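HhaI Restriction Endonuclease (Haemophilus parahaemolyticus, PDB 6UKF) is a restriction endonuclease that recognises the DNA sequence GCGC and cleaves both strands within it. Local coordinates at residues Lys104-Lys118 with Ile141-Tyr154. Numbering follows the deposited sequence. Where two conformers were deposited one is given.
Sequences KIIPLPESVFVNWIK and IEHFEHYFNVSCTY. With CA (calcium ion), chain R; EDO (1,2-ethanediol), chain F; PO4 (phosphate ion), chain Q.
Cys152 leaves strand 148-154 toward helix 110-118 and lays its CB squarely over one face of the Phe113 ring, 3.4 Å from the ring centroid, a CH-pi contact. With SG anti to the backbone N (chi1 177°), the sulfur runs on beyond the ring centre, lying obliquely to Phe113, and meets CD1 of Ile106 at 3.4 Å. Two residues back, Val150 points the same way and divides its methyls: CG1 packs on Phe113 CB and meets Ile117 CD1 tip to tip, while CG2 lies against Val114 CG2. Ile117 turns its other branch, CG2, over the centre of the Phe144 ring.

Lys118 can be followed along its extended chain: CB leads to CG, 3.6 Å from Ile141 O; CD passes the same oxygen; CE reaches Glu142 O and Glu145 OE1; and NZ ends in a salt bridge to Glu145 OE1 (2.8 Å) and a hydrogen bond to Glu142 O. Both oxygens are approached from above their planes. At the first turn of the helix, Glu110 OE2 accepts the N-H of Val150 at 2.8 Å on its anti side.

Ahead of the helix, Ile106 N donates to Cys152 O at 2.9 Å, and a water bridges Ile106 O to Cys152 N. Lys104 pairs with Tyr154, completing a short antiparallel ladder. Ser151 OG, on the strand face turned from the helix, binds the calcium ion at 2.8 Å. Helix 110-118 runs nearly perpendicular to strand 148-154 (96° between their axes) across one face of the five-stranded antiparallel sheet, in which strand 148-156 lies between edge strand 104-105 and strand 228-236.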
# COMPACT_ATOMS: atom_id res chain seq x y z
N LYS A 104 4.14 -12.04 -12.51
CA LYS A 104 5.36 -12.36 -13.22
C LYS A 104 6.40 -11.30 -12.92
O LYS A 104 6.16 -10.10 -13.13
CB LYS A 104 5.15 -12.49 -14.73
CG LYS A 104 6.42 -12.92 -15.46
CD LYS A 104 6.17 -13.33 -16.90
CE LYS A 104 5.57 -14.73 -16.99
NZ LYS A 104 5.42 -15.18 -18.39
N ILE A 105 7.56 -11.74 -12.44
CA ILE A 105 8.62 -10.83 -12.03
C ILE A 105 9.19 -10.14 -13.26
O ILE A 105 9.16 -10.66 -14.38
CB ILE A 105 9.69 -11.63 -11.27
CG1 ILE A 105 10.65 -10.71 -10.51
CG2 ILE A 105 10.45 -12.54 -12.23
CD1 ILE A 105 11.28 -11.38 -9.32
N ILE A 106 9.72 -8.93 -13.04
CA ILE A 106 10.31 -8.12 -14.09
C ILE A 106 11.82 -8.09 -13.85
O ILE A 106 12.28 -7.51 -12.86
CB ILE A 106 9.71 -6.71 -14.11
CG1 ILE A 106 8.22 -6.79 -14.46
CG2 ILE A 106 10.44 -5.83 -15.11
CD1 ILE A 106 7.38 -5.63 -13.96
N PRO A 107 12.63 -8.71 -14.73
CA PRO A 107 14.07 -8.86 -14.50
C PRO A 107 14.91 -7.69 -14.99
O PRO A 107 15.93 -7.86 -15.66
CB PRO A 107 14.41 -10.14 -15.28
CG PRO A 107 13.50 -10.05 -16.46
CD PRO A 107 12.20 -9.47 -15.93
N LEU A 108 14.50 -6.48 -14.65
CA LEU A 108 15.32 -5.32 -14.94
C LEU A 108 16.30 -5.07 -13.80
O LEU A 108 16.13 -5.61 -12.70
CB LEU A 108 14.45 -4.09 -15.15
CG LEU A 108 13.73 -4.02 -16.50
CD1 LEU A 108 12.72 -2.88 -16.49
CD2 LEU A 108 14.73 -3.85 -17.63
N PRO A 109 17.34 -4.27 -14.04
CA PRO A 109 18.28 -3.97 -12.95
C PRO A 109 17.56 -3.39 -11.74
O PRO A 109 16.65 -2.57 -11.87
CB PRO A 109 19.23 -2.95 -13.58
CG PRO A 109 19.19 -3.27 -15.04
CD PRO A 109 17.76 -3.67 -15.31
N GLU A 110 17.97 -3.84 -10.56
CA GLU A 110 17.35 -3.39 -9.33
C GLU A 110 17.36 -1.87 -9.23
O GLU A 110 16.43 -1.27 -8.67
CB GLU A 110 18.08 -4.01 -8.14
CG GLU A 110 17.42 -3.79 -6.80
CD GLU A 110 18.19 -4.43 -5.67
OE1 GLU A 110 19.32 -4.89 -5.91
OE2 GLU A 110 17.65 -4.48 -4.54
N SER A 111 18.39 -1.22 -9.78
CA SER A 111 18.49 0.23 -9.72
C SER A 111 17.33 0.92 -10.42
O SER A 111 16.94 2.03 -10.03
CB SER A 111 19.81 0.68 -10.33
OG SER A 111 19.94 0.22 -11.66
N VAL A 112 16.77 0.31 -11.47
CA VAL A 112 15.59 0.89 -12.11
C VAL A 112 14.46 1.01 -11.10
O VAL A 112 13.77 2.04 -11.03
CB VAL A 112 15.16 0.05 -13.33
CG1 VAL A 112 13.84 0.56 -13.89
CG2 VAL A 112 16.24 0.05 -14.39
N PHE A 113 14.24 -0.04 -10.32
CA PHE A 113 13.15 -0.06 -9.36
C PHE A 113 13.44 0.88 -8.19
O PHE A 113 12.55 1.59 -7.73
CB PHE A 113 12.94 -1.49 -8.86
CG PHE A 113 12.80 -2.50 -9.96
CD1 PHE A 113 12.10 -2.20 -11.12
CD2 PHE A 113 13.39 -3.74 -9.85
CE1 PHE A 113 11.97 -3.14 -12.13
CE2 PHE A 113 13.27 -4.68 -10.85
CZ PHE A 113 12.56 -4.37 -11.99
N VAL A 114 14.68 0.88 -7.71
CA VAL A 114 15.06 1.83 -6.67
C VAL A 114 14.84 3.25 -7.15
O VAL A 114 14.34 4.11 -6.40
CB VAL A 114 16.52 1.60 -6.23
CG1 VAL A 114 16.99 2.74 -5.34
CG2 VAL A 114 16.65 0.26 -5.53
N ASN A 115 15.21 3.54 -8.40
CA ASN A 115 15.04 4.89 -8.91
C ASN A 115 13.57 5.25 -9.08
O ASN A 115 13.18 6.39 -8.83
CB ASN A 115 15.81 5.06 -10.22
CG ASN A 115 17.30 5.21 -9.99
OD1 ASN A 115 17.73 5.71 -8.95
ND2 ASN A 115 18.10 4.78 -10.96
N TRP A 116 12.73 4.29 -9.47
CA TRP A 116 11.30 4.56 -9.49
C TRP A 116 10.82 4.93 -8.09
O TRP A 116 10.09 5.91 -7.90
CB TRP A 116 10.50 3.36 -10.01
CG TRP A 116 9.05 3.68 -10.15
CD1 TRP A 116 8.41 4.13 -11.26
CD2 TRP A 116 8.05 3.63 -9.11
NE1 TRP A 116 7.08 4.35 -10.99
CE2 TRP A 116 6.84 4.05 -9.68
CE3 TRP A 116 8.08 3.26 -7.76
CZ2 TRP A 116 5.65 4.10 -8.94
CZ3 TRP A 116 6.90 3.31 -7.04
CH2 TRP A 116 5.71 3.73 -7.63
N ILE A 117 11.22 4.14 -7.09
CA ILE A 117 10.82 4.39 -5.71
C ILE A 117 11.27 5.78 -5.27
O ILE A 117 10.50 6.53 -4.66
CB ILE A 117 11.37 3.27 -4.80
CG1 ILE A 117 10.58 1.98 -5.04
CG2 ILE A 117 11.34 3.68 -3.33
CD1 ILE A 117 11.18 0.75 -4.37
N LYS A 118 12.51 6.14 -5.57
CA LYS A 118 13.01 7.45 -5.18
C LYS A 118 12.19 8.56 -5.82
O LYS A 118 11.78 9.52 -5.16
CB LYS A 118 14.49 7.59 -5.54
CG LYS A 118 15.39 6.75 -4.66
CD LYS A 118 16.84 6.84 -5.08
CE LYS A 118 17.74 6.08 -4.13
NZ LYS A 118 19.16 6.09 -4.57
N ILE A 141 15.43 9.24 1.64
CA ILE A 141 15.03 8.52 0.42
C ILE A 141 16.19 8.35 -0.55
O ILE A 141 16.28 7.33 -1.25
CB ILE A 141 13.81 9.23 -0.22
CG1 ILE A 141 13.32 8.50 -1.48
CG2 ILE A 141 14.12 10.69 -0.55
CD1 ILE A 141 12.93 7.06 -1.26
N GLU A 142 17.11 9.32 -0.60
CA GLU A 142 18.21 9.23 -1.56
C GLU A 142 19.14 8.05 -1.29
O GLU A 142 19.93 7.71 -2.18
CB GLU A 142 19.01 10.53 -1.58
CG GLU A 142 19.58 10.95 -0.25
CD GLU A 142 18.71 11.96 0.48
OE1 GLU A 142 19.27 12.74 1.28
OE2 GLU A 142 17.48 11.97 0.29
N HIS A 143 19.08 7.42 -0.11
CA HIS A 143 19.94 6.29 0.22
C HIS A 143 19.19 4.97 0.33
O HIS A 143 19.70 4.02 0.92
CB HIS A 143 20.73 6.58 1.49
CG HIS A 143 21.79 7.61 1.31
ND1 HIS A 143 22.65 7.97 2.32
CD2 HIS A 143 22.13 8.36 0.24
CE1 HIS A 143 23.47 8.91 1.89
NE2 HIS A 143 23.18 9.16 0.63
N PHE A 144 18.00 4.90 -0.28
CA PHE A 144 17.12 3.74 -0.14
C PHE A 144 17.84 2.42 -0.40
O PHE A 144 17.61 1.44 0.32
CB PHE A 144 15.95 3.91 -1.12
CG PHE A 144 14.81 2.98 -0.86
CD1 PHE A 144 13.79 3.36 -0.01
CD2 PHE A 144 14.74 1.75 -1.48
CE1 PHE A 144 12.72 2.52 0.23
CE2 PHE A 144 13.68 0.90 -1.24
CZ PHE A 144 12.67 1.29 -0.38
N GLU A 145 18.68 2.37 -1.44
CA GLU A 145 19.25 1.09 -1.85
C GLU A 145 20.20 0.51 -0.81
O GLU A 145 20.50 -0.69 -0.87
CB GLU A 145 19.97 1.23 -3.20
CG GLU A 145 21.32 1.95 -3.17
CD GLU A 145 21.21 3.47 -3.09
OE1 GLU A 145 20.14 3.96 -2.97
OE2 GLU A 145 22.33 4.18 -3.18
N HIS A 146 20.68 1.32 0.13
CA HIS A 146 21.56 0.81 1.17
C HIS A 146 20.81 0.07 2.26
O HIS A 146 21.45 -0.55 3.12
CB HIS A 146 22.36 1.97 1.78
CG HIS A 146 23.26 2.65 0.80
ND1 HIS A 146 24.35 2.02 0.25
CD2 HIS A 146 23.23 3.89 0.28
CE1 HIS A 146 24.96 2.86 -0.58
NE2 HIS A 146 24.30 4.00 -0.58
N TYR A 147 19.49 0.10 2.24
CA TYR A 147 18.67 -0.47 3.30
C TYR A 147 17.76 -1.59 2.84
O TYR A 147 17.54 -2.54 3.60
CB TYR A 147 17.81 0.64 3.93
CG TYR A 147 18.67 1.67 4.61
CD1 TYR A 147 19.16 2.77 3.91
CD2 TYR A 147 19.01 1.54 5.95
CE1 TYR A 147 19.96 3.71 4.54
CE2 TYR A 147 19.81 2.47 6.58
CZ TYR A 147 20.28 3.55 5.87
OH TYR A 147 21.07 4.49 6.50
N PHE A 148 17.22 -1.52 1.62
CA PHE A 148 16.24 -2.49 1.16
C PHE A 148 16.67 -3.11 -0.15
O PHE A 148 17.15 -2.42 -1.06
CB PHE A 148 14.87 -1.83 0.94
CG PHE A 148 14.09 -1.61 2.20
CD1 PHE A 148 13.39 -2.65 2.78
CD2 PHE A 148 14.05 -0.37 2.80
CE1 PHE A 148 12.67 -2.46 3.94
CE2 PHE A 148 13.33 -0.17 3.97
CZ PHE A 148 12.63 -1.22 4.54
N ASN A 149 16.50 -4.43 -0.24
CA ASN A 149 16.45 -5.11 -1.52
C ASN A 149 15.08 -4.89 -2.14
O ASN A 149 14.07 -4.81 -1.44
CB ASN A 149 16.68 -6.61 -1.33
CG ASN A 149 18.05 -6.92 -0.75
OD1 ASN A 149 18.17 -7.63 0.25
ND2 ASN A 149 19.09 -6.39 -1.38
N VAL A 150 15.04 -4.78 -3.47
CA VAL A 150 13.82 -4.46 -4.19
C VAL A 150 13.60 -5.45 -5.32
O VAL A 150 14.55 -5.83 -6.02
CB VAL A 150 13.85 -3.02 -4.74
CG1 VAL A 150 12.51 -2.66 -5.38
CG2 VAL A 150 14.22 -2.03 -3.65
N SER A 151 12.35 -5.86 -5.51
CA SER A 151 11.93 -6.61 -6.68
C SER A 151 10.63 -6.01 -7.20
O SER A 151 9.98 -5.20 -6.53
CB SER A 151 11.76 -8.11 -6.37
OG SER A 151 10.67 -8.33 -5.49
N CYS A 152 10.26 -6.43 -8.40
CA CYS A 152 9.14 -5.82 -9.11
C CYS A 152 8.38 -6.91 -9.85
O CYS A 152 8.99 -7.73 -10.54
CB CYS A 152 9.67 -4.77 -10.09
SG CYS A 152 8.42 -3.99 -11.11
N THR A 153 7.06 -6.92 -9.71
CA THR A 153 6.23 -7.89 -10.39
C THR A 153 5.01 -7.21 -10.99
O THR A 153 4.62 -6.11 -10.58
CB THR A 153 5.80 -9.04 -9.46
OG1 THR A 153 5.36 -10.15 -10.25
CG2 THR A 153 4.67 -8.60 -8.53
N TYR A 154 4.43 -7.86 -11.99
CA TYR A 154 3.19 -7.44 -12.62
C TYR A 154 2.14 -8.48 -12.26
O TYR A 154 2.27 -9.65 -12.64
CB TYR A 154 3.37 -7.36 -14.13
CG TYR A 154 2.18 -6.84 -14.91
CD1 TYR A 154 1.59 -5.61 -14.60
CD2 TYR A 154 1.67 -7.55 -15.98
CE1 TYR A 154 0.51 -5.14 -15.33
CE2 TYR A 154 0.60 -7.08 -16.71
CZ TYR A 154 0.03 -5.88 -16.39
OH TYR A 154 -1.04 -5.43 -17.13
CA CA R . 8.19 -9.23 -6.51
C1 EDO F . 11.85 -8.30 -2.02
O1 EDO F . 11.23 -9.10 -3.03
C2 EDO F . 13.20 -7.79 -2.52
O2 EDO F . 14.04 -8.89 -2.87
P PO4 Q . 25.00 -1.42 -0.21
O1 PO4 Q . 24.55 -2.74 0.38
O2 PO4 Q . 26.31 -1.61 -0.93
O3 PO4 Q . 23.96 -0.91 -1.17
O4 PO4 Q . 25.19 -0.41 0.90
O HOH W 1 12.38 -7.84 -9.85